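Local coordinates for membrane-bound protease PH1510 (Pyrococcus horikoshii, PDB 6M4B), which is the N-terminal domain of a membrane-bound serine protease that cuts its substrates, including a stomatin homolog, preferentially near hydrophobic or aromatic residues, at residues I31-E35 with R62-I68; N38-I42 with T197-T201; L90-L94 with M185-V191; M97-I103 with L157-A162. The protein carries 1 engineered substitution. All coordinates share one frame. Residue numbers count along the deposited sequence, not the author numbering.

Interaction 1 (I31-E35 with R62-I68)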
loop_
_atom_site.group_PDB
_atom_site.type_symbol
_atom_site.label_atom_id
_atom_site.label_comp_id
_atom_site.label_asym_id
_atom_site.label_seq_id
_atom_site.Cartn_x
_atom_site.Cartn_y
_atom_site.Cartn_z
ATOM N N ILE A 31 -18.436 0.732 -2.040
ATOM C CA ILE A 31 -17.723 2.001 -2.203
ATOM C C ILE A 31 -17.998 2.571 -3.593
ATOM O O ILE A 31 -18.164 3.782 -3.749
ATOM C CB ILE A 31 -16.204 1.839 -1.926
ATOM C CG1 ILE A 31 -15.967 1.456 -0.470
ATOM C CG2 ILE A 31 -15.442 3.120 -2.239
ATOM C CD1 ILE A 31 -14.576 0.934 -0.157
ATOM N N THR A 32 -18.037 1.712 -4.614
ATOM C CA THR A 32 -18.275 2.206 -5.994
ATOM C C THR A 32 -19.644 2.885 -6.085
ATOM O O THR A 32 -19.775 4.015 -6.598
ATOM C CB THR A 32 -18.162 1.091 -7.070
ATOM O OG1 THR A 32 -16.890 0.445 -6.947
ATOM C CG2 THR A 32 -18.250 1.698 -8.455
ATOM N N ILE A 33 -20.641 2.233 -5.520
ATOM C CA ILE A 33 -21.986 2.808 -5.477
ATOM C C ILE A 33 -21.966 4.201 -4.846
ATOM O O ILE A 33 -22.402 5.171 -5.448
ATOM C CB ILE A 33 -22.973 1.886 -4.730
ATOM C CG1 ILE A 33 -23.248 0.641 -5.571
ATOM C CG2 ILE A 33 -24.287 2.620 -4.468
ATOM C CD1 ILE A 33 -23.951 -0.486 -4.827
ATOM N N ALA A 34 -21.413 4.295 -3.639
ATOM C CA ALA A 34 -21.361 5.555 -2.930
ATOM C C ALA A 34 -20.591 6.632 -3.692
ATOM O O ALA A 34 -20.967 7.800 -3.637
ATOM C CB ALA A 34 -20.741 5.342 -1.554
ATOM N N GLU A 35 -19.493 6.267 -4.363
ATOM C CA GLU A 35 -18.718 7.226 -5.214
ATOM C C GLU A 35 -19.563 7.681 -6.432
ATOM O O GLU A 35 -19.648 8.861 -6.732
ATOM C CB GLU A 35 -17.438 6.570 -5.792
ATOM C CG GLU A 35 -16.289 6.282 -4.836
ATOM C CD GLU A 35 -15.158 5.466 -5.477
ATOM O OE1 GLU A 35 -15.420 4.540 -6.284
ATOM O OE2 GLU A 35 -13.987 5.716 -5.135
ATOM N N ARG A 62 -8.186 -0.169 -1.838
ATOM C CA ARG A 62 -9.448 0.359 -2.388
ATOM C C ARG A 62 -9.949 1.575 -1.580
ATOM O O ARG A 62 -10.331 2.587 -2.156
ATOM C CB ARG A 62 -10.508 -0.725 -2.391
ATOM C CG ARG A 62 -11.823 -0.346 -3.027
ATOM C CD ARG A 62 -11.634 0.021 -4.474
ATOM N NE ARG A 62 -12.874 0.463 -5.062
ATOM C CZ ARG A 62 -13.282 1.719 -5.202
ATOM N NH1 ARG A 62 -12.567 2.760 -4.751
ATOM N NH2 ARG A 62 -14.447 1.938 -5.821
ATOM N N ILE A 63 -9.887 1.464 -0.263
ATOM C CA ILE A 63 -10.228 2.580 0.609
ATOM C C ILE A 63 -9.308 3.772 0.360
ATOM O O ILE A 63 -9.781 4.902 0.213
ATOM C CB ILE A 63 -10.207 2.143 2.067
ATOM C CG1 ILE A 63 -11.367 1.163 2.289
ATOM C CG2 ILE A 63 -10.287 3.332 3.022
ATOM C CD1 ILE A 63 -11.284 0.378 3.555
ATOM N N GLN A 64 -8.010 3.537 0.225
ATOM C CA GLN A 64 -7.096 4.636 0.042
ATOM C C GLN A 64 -7.323 5.418 -1.246
ATOM O O GLN A 64 -7.034 6.596 -1.275
ATOM C CB GLN A 64 -5.640 4.162 0.107
ATOM C CG GLN A 64 -5.168 3.811 1.522
ATOM C CD GLN A 64 -3.738 3.262 1.529
ATOM O OE1 GLN A 64 -3.316 2.588 0.573
ATOM N NE2 GLN A 64 -2.990 3.535 2.599
ATOM N N GLN A 65 -7.742 4.742 -2.318
ATOM C CA GLN A 65 -8.038 5.375 -3.616
ATOM C C GLN A 65 -9.496 5.866 -3.698
ATOM O O GLN A 65 -9.882 6.393 -4.708
ATOM C CB GLN A 65 -7.815 4.386 -4.797
ATOM C CG GLN A 65 -6.451 3.683 -4.916
ATOM C CD GLN A 65 -5.323 4.607 -5.342
ATOM O OE1 GLN A 65 -5.053 5.620 -4.704
ATOM N NE2 GLN A 65 -4.633 4.238 -6.409
ATOM N N SER A 66 -10.303 5.597 -2.684
ATOM C CA SER A 66 -11.701 6.000 -2.669
ATOM C C SER A 66 -11.836 7.473 -2.946
ATOM O O SER A 66 -11.106 8.273 -2.410
ATOM C CB SER A 66 -12.387 5.664 -1.324
ATOM O OG SER A 66 -13.761 6.055 -1.356
ATOM N N LYS A 67 -12.777 7.837 -3.795
ATOM C CA LYS A 67 -13.019 9.257 -4.060
ATOM C C LYS A 67 -13.881 9.890 -2.999
ATOM O O LYS A 67 -14.058 11.085 -3.034
ATOM C CB LYS A 67 -13.672 9.446 -5.439
ATOM C CG LYS A 67 -12.719 9.061 -6.567
ATOM C CD LYS A 67 -13.391 8.976 -7.929
ATOM C CE LYS A 67 -12.391 8.483 -8.980
ATOM N NZ LYS A 67 -13.059 8.001 -10.213
ATOM N N ILE A 68 -14.440 9.093 -2.079
ATOM C CA ILE A 68 -15.170 9.627 -0.941
ATOM C C ILE A 68 -14.627 9.063 0.362
ATOM O O ILE A 68 -14.057 7.976 0.380
ATOM C CB ILE A 68 -16.678 9.326 -1.034
ATOM C CG1 ILE A 68 -16.940 7.844 -0.909
ATOM C CG2 ILE A 68 -17.238 9.871 -2.358
ATOM C CD1 ILE A 68 -18.406 7.517 -0.865
#

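Interaction 2 (N38-I42 with T197-T201)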
loop_
_atom_site.group_PDB
_atom_site.type_symbol
_atom_site.label_atom_id
_atom_site.label_comp_id
_atom_site.label_asym_id
_atom_site.label_seq_id
_atom_site.Cartn_x
_atom_site.Cartn_y
_atom_site.Cartn_z
ATOM N N ASN A 38 -21.918 10.379 -5.623
ATOM C CA ASN A 38 -21.281 11.547 -4.954
ATOM C C ASN A 38 -21.652 11.670 -3.475
ATOM O O ASN A 38 -21.875 12.797 -2.964
ATOM C CB ASN A 38 -21.612 12.889 -5.649
ATOM C CG ASN A 38 -21.193 12.917 -7.096
ATOM O OD1 ASN A 38 -22.030 12.978 -8.001
ATOM N ND2 ASN A 38 -19.892 12.836 -7.333
ATOM N N ALA A 39 -21.681 10.539 -2.787
ATOM C CA ALA A 39 -21.936 10.562 -1.345
ATOM C C ALA A 39 -20.892 11.395 -0.598
ATOM O O ALA A 39 -19.734 11.517 -1.027
ATOM C CB ALA A 39 -21.986 9.162 -0.784
ATOM N N GLU A 40 -21.331 11.952 0.520
ATOM C CA GLU A 40 -20.491 12.666 1.454
ATOM C C GLU A 40 -19.486 11.716 2.133
ATOM O O GLU A 40 -18.422 12.138 2.531
ATOM C CB GLU A 40 -21.390 13.335 2.503
ATOM C CG GLU A 40 -20.698 14.045 3.662
ATOM C CD GLU A 40 -19.862 15.204 3.229
ATOM O OE1 GLU A 40 -19.007 15.663 4.017
ATOM O OE2 GLU A 40 -20.024 15.641 2.074
ATOM N N ALA A 41 -19.895 10.467 2.327
ATOM C CA ALA A 41 -19.110 9.436 3.039
ATOM C C ALA A 41 -19.847 8.119 2.950
ATOM O O ALA A 41 -21.079 8.107 2.779
ATOM C CB ALA A 41 -18.876 9.791 4.517
ATOM N N ILE A 42 -19.104 7.022 3.104
ATOM C CA ILE A 42 -19.717 5.712 3.307
ATOM C C ILE A 42 -19.227 5.164 4.641
ATOM O O ILE A 42 -18.037 5.216 4.934
ATOM C CB ILE A 42 -19.443 4.747 2.141
ATOM C CG1 ILE A 42 -20.179 3.415 2.382
ATOM C CG2 ILE A 42 -17.965 4.527 1.894
ATOM C CD1 ILE A 42 -20.030 2.455 1.234
ATOM N N THR A 197 -13.016 17.949 5.182
ATOM C CA THR A 197 -13.783 18.122 6.430
ATOM C C THR A 197 -15.155 17.468 6.270
ATOM O O THR A 197 -15.841 17.758 5.333
ATOM C CB THR A 197 -13.890 19.612 6.827
ATOM O OG1 THR A 197 -12.580 20.124 7.072
ATOM C CG2 THR A 197 -14.721 19.803 8.137
ATOM N N LEU A 198 -15.529 16.564 7.170
ATOM C CA LEU A 198 -16.774 15.844 7.037
ATOM C C LEU A 198 -17.937 16.766 7.427
ATOM O O LEU A 198 -17.879 17.480 8.447
ATOM C CB LEU A 198 -16.794 14.607 7.921
ATOM C CG LEU A 198 -15.745 13.536 7.586
ATOM C CD1 LEU A 198 -15.662 12.519 8.702
ATOM C CD2 LEU A 198 -16.071 12.868 6.270
ATOM N N ASN A 199 -18.980 16.773 6.624
ATOM C CA ASN A 199 -20.133 17.629 6.888
ATOM C C ASN A 199 -21.344 16.797 7.064
ATOM O O ASN A 199 -21.918 16.271 6.093
ATOM C CB ASN A 199 -20.334 18.593 5.755
ATOM C CG ASN A 199 -21.660 19.329 5.843
ATOM O OD1 ASN A 199 -22.326 19.374 6.873
ATOM N ND2 ASN A 199 -22.039 19.913 4.729
ATOM N N PHE A 200 -21.721 16.643 8.326
ATOM C CA PHE A 200 -22.819 15.763 8.658
ATOM C C PHE A 200 -23.922 16.467 9.407
ATOM O O PHE A 200 -24.769 15.838 10.030
ATOM C CB PHE A 200 -22.322 14.606 9.552
ATOM C CG PHE A 200 -21.386 13.618 8.873
ATOM C CD1 PHE A 200 -21.539 13.231 7.518
ATOM C CD2 PHE A 200 -20.441 12.995 9.621
ATOM C CE1 PHE A 200 -20.717 12.279 6.969
ATOM C CE2 PHE A 200 -19.604 12.039 9.077
ATOM C CZ PHE A 200 -19.743 11.677 7.773
ATOM N N THR A 201 -23.961 17.773 9.320
ATOM C CA THR A 201 -24.974 18.515 10.040
ATOM C C THR A 201 -26.397 18.087 9.637
ATOM O O THR A 201 -27.194 17.770 10.491
ATOM C CB THR A 201 -24.733 19.989 9.800
ATOM O OG1 THR A 201 -23.364 20.261 10.149
ATOM C CG2 THR A 201 -25.732 20.851 10.639
#

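Interaction 3 (L90-L94 with M185-V191)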
loop_
_atom_site.group_PDB
_atom_site.type_symbol
_atom_site.label_atom_id
_atom_site.label_comp_id
_atom_site.label_asym_id
_atom_site.label_seq_id
_atom_site.Cartn_x
_atom_site.Cartn_y
_atom_site.Cartn_z
ATOM N N LEU A 90 -7.291 0.902 10.324
ATOM C CA LEU A 90 -6.161 1.840 10.235
ATOM C C LEU A 90 -5.935 2.450 8.875
ATOM O O LEU A 90 -5.381 3.556 8.771
ATOM C CB LEU A 90 -4.873 1.229 10.757
ATOM C CG LEU A 90 -4.909 0.841 12.211
ATOM C CD1 LEU A 90 -3.702 -0.012 12.534
ATOM C CD2 LEU A 90 -4.924 2.094 13.082
ATOM N N GLY A 91 -6.388 1.783 7.825
ATOM C CA GLY A 91 -6.264 2.299 6.470
ATOM C C GLY A 91 -7.340 3.263 6.040
ATOM O O GLY A 91 -7.308 3.769 4.915
ATOM N N SER A 92 -8.250 3.591 6.934
ATOM C CA SER A 92 -9.470 4.293 6.571
ATOM C C SER A 92 -9.427 5.737 7.029
ATOM O O SER A 92 -8.579 6.149 7.837
ATOM C CB SER A 92 -10.688 3.573 7.182
ATOM O OG SER A 92 -10.900 3.974 8.537
ATOM N N HIS A 93 -10.365 6.510 6.493
ATOM C CA HIS A 93 -10.427 7.946 6.716
ATOM C C HIS A 93 -10.794 8.340 8.129
ATOM O O HIS A 93 -10.452 9.422 8.569
ATOM C CB HIS A 93 -11.399 8.557 5.715
ATOM C CG HIS A 93 -10.962 8.398 4.305
ATOM N ND1 HIS A 93 -11.275 7.292 3.552
ATOM C CD2 HIS A 93 -10.218 9.203 3.502
ATOM C CE1 HIS A 93 -10.742 7.413 2.345
ATOM N NE2 HIS A 93 -10.089 8.560 2.298
ATOM N N LEU A 94 -11.556 7.476 8.804
ATOM C CA LEU A 94 -12.021 7.722 10.144
ATOM C C LEU A 94 -12.438 6.388 10.768
ATOM O O LEU A 94 -13.017 5.556 10.081
ATOM C CB LEU A 94 -13.227 8.669 10.131
ATOM C CG LEU A 94 -13.482 9.434 11.441
ATOM C CD1 LEU A 94 -12.490 10.551 11.510
ATOM C CD2 LEU A 94 -14.879 10.050 11.528
ATOM N N MET A 185 -14.924 16.950 11.586
ATOM C CA MET A 185 -13.567 16.436 11.631
ATOM C C MET A 185 -13.002 16.177 10.226
ATOM O O MET A 185 -13.741 15.929 9.249
ATOM C CB MET A 185 -13.311 15.401 12.767
ATOM C CG MET A 185 -14.083 14.137 12.914
ATOM S SD MET A 185 -13.352 13.159 14.243
ATOM C CE MET A 185 -13.891 13.636 15.908
ATOM N N LYS A 186 -11.702 16.412 10.097
ATOM C CA LYS A 186 -10.979 16.075 8.879
ATOM C C LYS A 186 -10.727 14.587 8.759
ATOM O O LYS A 186 -10.529 13.896 9.734
ATOM C CB LYS A 186 -9.642 16.798 8.819
ATOM C CG LYS A 186 -9.796 18.295 8.964
ATOM C CD LYS A 186 -8.516 19.059 8.698
ATOM C CE LYS A 186 -8.664 19.961 7.491
ATOM N NZ LYS A 186 -7.862 21.185 7.735
ATOM N N THR A 187 -10.715 14.106 7.532
ATOM C CA THR A 187 -10.328 12.754 7.262
ATOM C C THR A 187 -8.881 12.610 7.708
ATOM O O THR A 187 -8.105 13.551 7.654
ATOM C CB THR A 187 -10.469 12.396 5.773
ATOM O OG1 THR A 187 -9.756 13.341 4.959
ATOM C CG2 THR A 187 -11.927 12.393 5.388
ATOM N N LYS A 188 -8.523 11.433 8.168
ATOM C CA LYS A 188 -7.181 11.246 8.675
ATOM C C LYS A 188 -6.183 10.911 7.580
ATOM O O LYS A 188 -4.997 11.031 7.781
ATOM C CB LYS A 188 -7.143 10.152 9.769
ATOM C CG LYS A 188 -7.885 10.478 11.058
ATOM C CD LYS A 188 -7.657 11.847 11.684
ATOM C CE LYS A 188 -6.222 12.207 12.037
ATOM N NZ LYS A 188 -5.744 11.466 13.214
ATOM N N ILE A 189 -6.670 10.485 6.432
ATOM C CA ILE A 189 -5.850 10.275 5.249
ATOM C C ILE A 189 -6.501 11.121 4.131
ATOM O O ILE A 189 -7.666 11.492 4.221
ATOM C CB ILE A 189 -5.747 8.784 4.823
ATOM C CG1 ILE A 189 -7.119 8.165 4.560
ATOM C CG2 ILE A 189 -5.034 7.973 5.871
ATOM C CD1 ILE A 189 -7.076 6.760 3.954
ATOM N N PRO A 190 -5.744 11.469 3.101
ATOM C CA PRO A 190 -6.319 12.276 2.021
ATOM C C PRO A 190 -7.419 11.560 1.216
ATOM O O PRO A 190 -7.496 10.332 1.189
ATOM C CB PRO A 190 -5.098 12.582 1.106
ATOM C CG PRO A 190 -3.897 12.173 1.876
ATOM C CD PRO A 190 -4.340 11.110 2.842
ATOM N N VAL A 191 -8.278 12.347 0.622
ATOM C CA VAL A 191 -9.249 11.894 -0.397
ATOM C C VAL A 191 -8.769 12.651 -1.619
ATOM O O VAL A 191 -8.775 13.900 -1.570
ATOM C CB VAL A 191 -10.698 12.290 -0.033
ATOM C CG1 VAL A 191 -11.696 11.853 -1.111
ATOM C CG2 VAL A 191 -11.083 11.671 1.285
#

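Interaction 4 (M97-I103 with L157-A162)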
loop_
_atom_site.group_PDB
_atom_site.type_symbol
_atom_site.label_atom_id
_atom_site.label_comp_id
_atom_site.label_asym_id
_atom_site.label_seq_id
_atom_site.Cartn_x
_atom_site.Cartn_y
_atom_site.Cartn_z
ATOM N N MET A 97 -15.751 3.308 16.982
ATOM C CA MET A 97 -16.094 2.053 17.691
ATOM C C MET A 97 -17.328 2.187 18.632
ATOM O O MET A 97 -17.467 3.158 19.335
ATOM C CB MET A 97 -14.887 1.543 18.481
ATOM C CG MET A 97 -13.695 1.103 17.605
ATOM S SD MET A 97 -12.315 0.574 18.621
ATOM C CE MET A 97 -12.888 -1.046 19.111
ATOM N N ALA A 98 -18.241 1.240 18.538
ATOM C CA ALA A 98 -19.364 1.144 19.495
ATOM C C ALA A 98 -18.845 0.655 20.844
ATOM O O ALA A 98 -17.843 -0.060 20.874
ATOM C CB ALA A 98 -20.401 0.170 18.987
ATOM N N PRO A 99 -19.475 1.078 21.964
ATOM C CA PRO A 99 -19.016 0.522 23.257
ATOM C C PRO A 99 -19.227 -0.981 23.254
ATOM O O PRO A 99 -20.108 -1.473 22.516
ATOM C CB PRO A 99 -19.894 1.228 24.289
ATOM C CG PRO A 99 -20.316 2.514 23.618
ATOM C CD PRO A 99 -20.488 2.133 22.157
ATOM N N GLY A 100 -18.328 -1.691 23.946
ATOM C CA GLY A 100 -18.297 -3.159 23.962
ATOM C C GLY A 100 -17.664 -3.838 22.762
ATOM O O GLY A 100 -17.915 -5.022 22.499
ATOM N N THR A 101 -16.859 -3.101 21.987
ATOM C CA THR A 101 -16.228 -3.689 20.800
ATOM C C THR A 101 -14.744 -3.776 21.044
ATOM O O THR A 101 -14.247 -3.341 22.066
ATOM C CB THR A 101 -16.512 -2.903 19.497
ATOM O OG1 THR A 101 -16.072 -1.550 19.638
ATOM C CG2 THR A 101 -17.981 -2.962 19.137
ATOM N N SER A 102 -14.036 -4.349 20.094
ATOM C CA SER A 102 -12.629 -4.638 20.287
ATOM C C SER A 102 -11.838 -4.333 19.000
ATOM O O SER A 102 -12.315 -4.555 17.887
ATOM C CB SER A 102 -12.502 -6.126 20.634
ATOM O OG SER A 102 -11.189 -6.408 20.998
ATOM N N ILE A 103 -10.611 -3.865 19.148
ATOM C CA ILE A 103 -9.729 -3.699 17.960
ATOM C C ILE A 103 -8.335 -4.248 18.278
ATOM O O ILE A 103 -7.879 -4.170 19.409
ATOM C CB ILE A 103 -9.696 -2.220 17.487
ATOM C CG1 ILE A 103 -8.911 -2.068 16.187
ATOM C CG2 ILE A 103 -9.117 -1.315 18.557
ATOM C CD1 ILE A 103 -9.184 -0.757 15.497
ATOM N N LEU A 157 -7.598 -3.697 22.190
ATOM C CA LEU A 157 -8.049 -2.510 22.922
ATOM C C LEU A 157 -9.552 -2.439 22.932
ATOM O O LEU A 157 -10.188 -2.891 22.003
ATOM C CB LEU A 157 -7.493 -1.208 22.325
ATOM C CG LEU A 157 -5.962 -1.015 22.387
ATOM C CD1 LEU A 157 -5.593 0.321 21.758
ATOM C CD2 LEU A 157 -5.362 -1.143 23.802
ATOM N N THR A 158 -10.098 -1.857 23.999
ATOM C CA THR A 158 -11.536 -1.488 24.069
ATOM C C THR A 158 -11.688 -0.142 23.340
ATOM O O THR A 158 -10.679 0.514 23.073
ATOM C CB THR A 158 -11.998 -1.282 25.536
ATOM O OG1 THR A 158 -11.231 -0.224 26.101
ATOM C CG2 THR A 158 -11.819 -2.599 26.397
ATOM N N PRO A 159 -12.936 0.317 23.097
ATOM C CA PRO A 159 -13.124 1.621 22.438
ATOM C C PRO A 159 -12.491 2.773 23.119
ATOM O O PRO A 159 -11.826 3.579 22.485
ATOM C CB PRO A 159 -14.652 1.772 22.398
ATOM C CG PRO A 159 -15.123 0.351 22.291
ATOM C CD PRO A 159 -14.225 -0.396 23.239
ATOM N N GLU A 160 -12.613 2.809 24.431
ATOM C CA GLU A 160 -12.149 3.921 25.262
ATOM C C GLU A 160 -10.612 3.929 25.344
ATOM O O GLU A 160 -9.996 4.977 25.337
ATOM C CB GLU A 160 -12.820 3.836 26.669
ATOM C CG GLU A 160 -14.376 3.533 26.653
ATOM C CD GLU A 160 -14.841 2.038 26.390
ATOM O OE1 GLU A 160 -15.884 1.754 25.770
ATOM O OE2 GLU A 160 -14.199 1.092 26.833
ATOM N N GLU A 161 -9.977 2.754 25.396
ATOM C CA GLU A 161 -8.496 2.654 25.327
ATOM C C GLU A 161 -8.003 3.112 23.953
ATOM O O GLU A 161 -7.091 3.910 23.831
ATOM C CB GLU A 161 -8.035 1.219 25.584
ATOM C CG GLU A 161 -8.275 0.765 27.015
ATOM C CD GLU A 161 -8.203 -0.743 27.193
ATOM O OE1 GLU A 161 -8.050 -1.138 28.359
ATOM O OE2 GLU A 161 -8.264 -1.520 26.200
ATOM N N ALA A 162 -8.670 2.626 22.922
ATOM C CA ALA A 162 -8.328 2.970 21.548
ATOM C C ALA A 162 -8.477 4.458 21.323
ATOM O O ALA A 162 -7.670 5.037 20.592
ATOM C CB ALA A 162 -9.195 2.161 20.574
#

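Interaction 1 (I31-E35 with R62-I68)
E35 carries most of the polar work here. With chi1 at m and chi2 at t its side chain runs out extended from helix 21-36, and a chi3 of -38° sets the carboxylate so that both oxygens face R62. OE1 of E35 takes a straight hydrogen bond from NH2 of R62 at 2.8 Å, the core of a salt bridge; OE2 of E35 accepts weakly from NH1 of R62 at 3.3 Å and firmly from the backbone N of K67 at 2.8 Å. R62 (t, p, t, then 96°) reaches back across the gap, and its NH2 also donates to OG1 of T32 at 3.1 Å, a hydroxyl also hydrogen-bonded to the carbonyl of D28, whose carboxylate takes NE of R62. Over one face of the guanidinium lies CG2 of I31. Helices 21-36 and 53-64 flank strand 41-47 in the chain, consecutive units of the ClpP/crotonase-type alpha/beta fold, and the contact joins the last turns of helix 21-36 to the end of helix 53-64 and the loop that follows it. Alongside the charged group, I31 in the m,t rotamer brings CD1 to 4.0 Å from CG1 of I63. I68, with chi1 at p, sends CD1 to within 3.3 Å of CB of A34.

Interaction 2 (N38-I42 with T197-T201)
One hydrogen bond links these segments: N of N199 donates to OE1 of E40 at 2.8 Å. The t,p conformation of E40 carries its carboxylate across to the backbone, so the link uses a main-chain NH and a side-chain acceptor rather than strand pairing. Van der Waals packing supplies the rest. CG of E40 sits 3.7 Å from CE1 of F200, and CB of A41 meets CZ of F200 at 3.9 Å, near the plane of the ring and so at its edge. F200 in turn packs on V10 of strand 9-16 and on L179 and S182 of helix 175-182. Just upstream, N38 with its positive phi is the C-prime residue of a Schellman motif that ends helix 21-36, and the chain then turns into strand 41-47. The contact thus lies at the helix-to-strand turn of an alpha/beta unit, where the loop leading to strand 204-207 covers the start of a central strand of the parallel sheet.

Interaction 3 (L90-L94 with M185-V191)
I189 lies over one face of the H93 imidazole: its CG1 is 3.8 Å from the ring centroid and 27° off the normal, a CH-pi contact. The ring is held on more than that side. T187 CB and the carbonyl of P190 lie near its plane, and NE2 of H93 donates a weak hydrogen bond to O of P190 at 3.3 Å, while CG2 of V191 comes to 3.4 Å from NE2 of H93. The firmest tie is main chain to main chain: N of K188 donates to O of H93 at 2.8 Å, and CA of T187 approaches the same O of H93 at 3.6 Å in a CA-H...O contact. Further along, CD1 of I189 reaches 3.2 Å from O of G91, and CD1 of L94 packs on SD of M185 at 3.9 Å. The loop 185-191 therefore bends around H93, touching it from T187 to V191. It does so next to the parallel sheet: S92, H93 and L94 pack on strand 70-74, and L94 pairs with I72 as strand 94-97 begins. Helix 84-90 ends at L90, whose side chain rests on helix 123-139, and K186 and P190 pack against K124, the active-site proton donor/acceptor, and I125 of the second subunit.

Interaction 4 (M97-I103 with L157-A162)
The bump is P159, first residue of helix 159-164, and the hollow is the bend that 97-103 makes between two strands. A type II turn from A98 to T101, with G100 at positive phi, folds the chain back. The ring of P159 enters this curve: CG of P159 lies 3.1 Å from O of A98. The same CG of P159 is 3.4 Å from OG1 of T101, and CD of P159 is 3.2 Å from O of T101. M97 fills the space alongside, with its CB 3.9 Å from CB of P159 and its SD 4.0 Å from CB of A162. The small A162 side chain also receives CG2 of I103 at 4.0 Å. At the other end, I103 and L157 form an antiparallel hydrogen-bonded pair of the mixed sheet, N of I103 to O of L157 at 3.0 Å and N of L157 to O of I103 at 2.8 Å. T158 is the N-cap and makes a capping box with E161. Strand 102-104 leads on to the substrate-binding residues that begin at A105, and the side chain of I103 lies about 10 Å from that of A83, the engineered residue at the nucleophile position. The strand pair thus fixes the register, while the packing of P159, M97 and A162, with no salt bridge between the segments, fits the helix start to the turn.

In the fold
Interactions 1, 2 and 3 form a connected patch, with centres 12 to 13 Å apart. Interactions 1 and 2 alternate along the chain and share the passage from helix 21-36 into strand 41-47, where N of A39 probably bonds to O of A34. Interaction 3 touches both: V191 packs on K67, and N of L198 probably bonds to O of M185. Interaction 1 closes before 3 and 4 open; interaction 4 falls within the span of 3, and 3 within that of 2. Interaction 4 stands apart, its centre 18 to 25 Å from the others, but strand 94-97 of the parallel sheet carries the chain from 90-94 to 97-103, toward the substrate-binding residues. Interactions 1 and 3 also touch the second subunit.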